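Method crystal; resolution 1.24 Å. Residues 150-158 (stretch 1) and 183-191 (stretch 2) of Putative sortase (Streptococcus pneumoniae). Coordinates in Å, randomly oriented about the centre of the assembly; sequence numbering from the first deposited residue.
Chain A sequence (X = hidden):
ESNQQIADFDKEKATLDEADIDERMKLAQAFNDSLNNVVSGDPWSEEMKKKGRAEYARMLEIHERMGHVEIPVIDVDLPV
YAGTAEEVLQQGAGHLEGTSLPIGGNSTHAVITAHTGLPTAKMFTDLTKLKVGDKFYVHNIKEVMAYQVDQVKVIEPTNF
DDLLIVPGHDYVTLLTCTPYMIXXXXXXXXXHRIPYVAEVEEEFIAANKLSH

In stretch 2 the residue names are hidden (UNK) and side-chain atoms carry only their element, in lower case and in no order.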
# COMPACT_ATOMS: atom_id res chain seq x y z
N ASP A 150 5.84 -13.68 -2.98
CA ASP A 150 6.69 -14.77 -2.49
C ASP A 150 6.24 -15.43 -1.19
O ASP A 150 6.78 -16.46 -0.81
CB ASP A 150 8.17 -14.34 -2.39
CG ASP A 150 8.47 -13.54 -1.11
OD1 ASP A 150 7.58 -12.89 -0.58
OD2 ASP A 150 9.63 -13.58 -0.62
N GLN A 151 5.24 -14.85 -0.52
CA GLN A 151 4.81 -15.39 0.78
C GLN A 151 3.40 -14.90 1.05
O GLN A 151 3.13 -13.71 0.91
CB GLN A 151 5.73 -14.94 1.91
CG GLN A 151 5.30 -15.44 3.29
CD GLN A 151 6.28 -15.04 4.38
OE1 GLN A 151 7.29 -15.71 4.62
NE2 GLN A 151 6.00 -13.92 5.04
N VAL A 152 2.51 -15.83 1.38
CA VAL A 152 1.15 -15.50 1.80
C VAL A 152 0.97 -16.12 3.17
O VAL A 152 1.27 -17.30 3.37
CB VAL A 152 0.11 -16.06 0.82
CG1 VAL A 152 -1.30 -15.76 1.33
CG2 VAL A 152 0.34 -15.47 -0.58
N LYS A 153 0.52 -15.34 4.14
CA LYS A 153 0.35 -15.91 5.47
C LYS A 153 -0.81 -15.29 6.21
O LYS A 153 -1.29 -14.20 5.87
CB LYS A 153 1.64 -15.87 6.28
CG LYS A 153 2.02 -14.50 6.76
CD LYS A 153 3.41 -14.53 7.45
CE LYS A 153 3.37 -15.29 8.76
NZ LYS A 153 4.72 -15.39 9.41
N VAL A 154 -1.26 -16.01 7.22
CA VAL A 154 -2.34 -15.56 8.08
C VAL A 154 -1.79 -15.26 9.48
O VAL A 154 -1.01 -16.04 10.03
CB VAL A 154 -3.46 -16.62 8.15
CG1 VAL A 154 -4.57 -16.18 9.10
CG2 VAL A 154 -4.02 -16.87 6.76
N ILE A 155 -2.17 -14.10 10.02
CA ILE A 155 -1.70 -13.68 11.34
C ILE A 155 -2.87 -13.25 12.21
O ILE A 155 -3.97 -12.97 11.72
CB ILE A 155 -0.73 -12.45 11.24
CG1 ILE A 155 -1.43 -11.26 10.60
CG2 ILE A 155 0.54 -12.81 10.47
CD1 ILE A 155 -0.73 -9.91 10.78
N GLU A 156 -2.64 -13.16 13.51
CA GLU A 156 -3.60 -12.47 14.37
C GLU A 156 -3.42 -10.96 14.22
O GLU A 156 -2.33 -10.49 13.86
CB GLU A 156 -3.47 -12.91 15.82
CG GLU A 156 -2.11 -12.62 16.38
CD GLU A 156 -1.93 -13.11 17.80
OE1 GLU A 156 -2.53 -14.14 18.17
OE2 GLU A 156 -1.16 -12.45 18.53
N PRO A 157 -4.48 -10.20 14.48
CA PRO A 157 -4.50 -8.79 14.10
C PRO A 157 -3.43 -7.88 14.71
O PRO A 157 -3.10 -6.86 14.11
CB PRO A 157 -5.90 -8.34 14.51
CG PRO A 157 -6.73 -9.57 14.33
CD PRO A 157 -5.83 -10.68 14.83
N THR A 158 -2.91 -8.21 15.88
CA THR A 158 -1.95 -7.31 16.52
C THR A 158 -0.50 -7.78 16.44
O THR A 158 0.39 -7.22 17.09
CB THR A 158 -2.31 -7.03 17.98
OG1 THR A 158 -2.47 -8.28 18.67
CG2 THR A 158 -3.59 -6.23 18.06
N UNK A 183 -13.12 -12.77 9.45
CA UNK A 183 -12.39 -11.53 9.76
C UNK A 183 -11.72 -11.48 11.12
O UNK A 183 -11.37 -10.40 11.61
c UNK A 183 -13.80 -10.14 8.19
c UNK A 183 -13.31 -10.32 9.60
o UNK A 183 -13.17 -10.58 7.23
n UNK A 183 -14.95 -9.48 8.04
N UNK A 184 -11.48 -12.65 11.69
CA UNK A 184 -10.82 -12.75 12.99
C UNK A 184 -9.31 -12.58 12.87
O UNK A 184 -8.63 -12.31 13.86
c UNK A 184 -11.11 -14.12 13.62
o UNK A 184 -10.91 -15.12 12.62
c UNK A 184 -12.56 -14.20 14.13
N UNK A 185 -8.79 -12.74 11.65
CA UNK A 185 -7.36 -12.75 11.40
C UNK A 185 -7.05 -11.80 10.25
O UNK A 185 -7.95 -11.11 9.76
c UNK A 185 -7.02 -15.07 12.29
n UNK A 185 -6.75 -16.23 14.13
c UNK A 185 -6.11 -15.43 13.22
n UNK A 185 -8.21 -15.64 12.68
c UNK A 185 -6.91 -14.17 11.10
c UNK A 185 -8.02 -16.34 13.78
N UNK A 186 -5.79 -11.75 9.86
CA UNK A 186 -5.39 -10.91 8.73
C UNK A 186 -4.62 -11.76 7.73
O UNK A 186 -3.86 -12.66 8.11
c UNK A 186 -4.52 -9.72 9.17
c UNK A 186 -6.38 -8.15 9.89
c UNK A 186 -5.13 -8.90 10.31
n UNK A 186 -6.99 -7.42 11.00
n UNK A 186 -8.79 -8.84 11.27
n UNK A 186 -8.58 -6.98 12.60
c UNK A 186 -8.12 -7.75 11.62
N UNK A 187 -4.85 -11.48 6.45
CA UNK A 187 -4.14 -12.11 5.35
C UNK A 187 -3.08 -11.15 4.85
O UNK A 187 -3.38 -9.97 4.58
c UNK A 187 -5.57 -13.09 1.83
c UNK A 187 -4.55 -13.08 2.96
c UNK A 187 -5.12 -12.41 4.22
c UNK A 187 -4.11 -14.48 3.28
N UNK A 188 -1.85 -11.65 4.72
CA UNK A 188 -0.71 -10.87 4.26
C UNK A 188 -0.20 -11.49 2.97
O UNK A 188 0.25 -12.64 2.98
c UNK A 188 0.43 -10.95 5.26
c UNK A 188 1.54 -10.33 7.42
c UNK A 188 -0.43 -9.04 6.63
c UNK A 188 0.23 -10.37 6.66
N UNK A 189 -0.24 -10.73 1.88
CA UNK A 189 0.32 -11.18 0.62
C UNK A 189 1.55 -10.33 0.37
O UNK A 189 1.43 -9.14 0.09
c UNK A 189 -0.71 -11.03 -0.51
c UNK A 189 -0.06 -11.35 -1.85
c UNK A 189 -1.92 -11.95 -0.26
N UNK A 190 2.73 -10.94 0.51
CA UNK A 190 3.99 -10.21 0.40
C UNK A 190 4.60 -10.44 -0.97
O UNK A 190 4.72 -11.58 -1.41
n UNK A 190 7.84 -11.65 2.07
n UNK A 190 8.95 -12.01 4.05
n UNK A 190 9.23 -13.46 2.29
c UNK A 190 6.26 -9.85 1.49
c UNK A 190 7.24 -10.40 2.51
c UNK A 190 8.69 -12.36 2.79
c UNK A 190 4.99 -10.68 1.46
N UNK A 191 5.04 -9.35 -1.61
CA UNK A 191 5.83 -9.45 -2.84
C UNK A 191 7.20 -8.81 -2.67
O UNK A 191 7.34 -7.86 -1.91
O HOH W 1 -4.04 -5.83 11.32

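Position 183 carries two side-chain carbons, the second bonded to one oxygen and one nitrogen, and none touches stretch 1; this terminal amide is Asn183. At 184 a single carbon bears one oxygen and one carbon; the side chain stays clear of stretch 1, but backbone O lies 3.4 Å from Pro157 CG. This beta-branched hydroxyl is Thr184.

Position 185 has one carbon leading into a five-membered ring of three carbons and two nitrogens; its CB approaches Ile155 O to 3.2 Å and Val154 CG1 to 3.7 Å. It is His185, whose ND1 is hydrogen-bonded to Thr184 OG1 at 2.8 Å.

Position 186 shows three carbons, a nitrogen, then a carbon carrying two more nitrogens, a guanidinium with Pro157 CG over one face, 3.5 Å from its central carbon: Arg186. Arg186 NH1 donates to Asn183 O (3.0 Å) and His185 O (2.9 Å), tying the guanidinium to the backbone of preceding residues.

At 187 four carbons fork at the second, and a terminal carbon packs 3.7 Å from Val152 CG1 and 4.2 Å from Val154 CG2: Leu187. Position 188 repeats the four-carbon fork but points to the other face, where a terminal carbon meets Ile155 CG2 at 4.1 Å: Leu188. Position 189 has one carbon carrying two others, one of them 4.2 Å from Val152 CG1: Val189.

Position 190 again has three carbons, a nitrogen and a carbon with two nitrogens; two of its nitrogens lie 2.9 Å from Asp150 OD1 and OD2 respectively. This is Arg190: NE donates to OD1 and NH2 to OD2, giving a two-point salt bridge, while Gln151 NE2 lies over one guanidinium face, 3.7 Å from Arg190 NH1. Position 191 has no side-chain atoms; its CA lies 4.2 Å from Asp150 N. It is Gly191.

The contact is an antiparallel strand pair, with axes at 161° and 4.7 Å apart at closest approach. Paired backbone bonds recur at alternate residues: Ile155 N to Arg186 O and Arg186 N to Ile155 O, both 2.9 Å; Lys153 N to Leu188 O, 3.0 Å, and Leu188 N to Lys153 O, 2.9 Å. At Gln151 the pair is uneven: Arg190 N to Gln151 O is 2.8 Å, whereas Gln151 N to Arg190 O is weak at 3.4 Å, and Asp150 N also donates to Arg190 O at 2.9 Å. Alternation places Val152, Val154, Leu187 and Val189 on one face and Ile155 with Leu188 on the other, so apolar packing accompanies the ladder on both, and the salt bridge reinforces the Asp150 end.

Stretch 2 (183-191) NTHRLLVRG
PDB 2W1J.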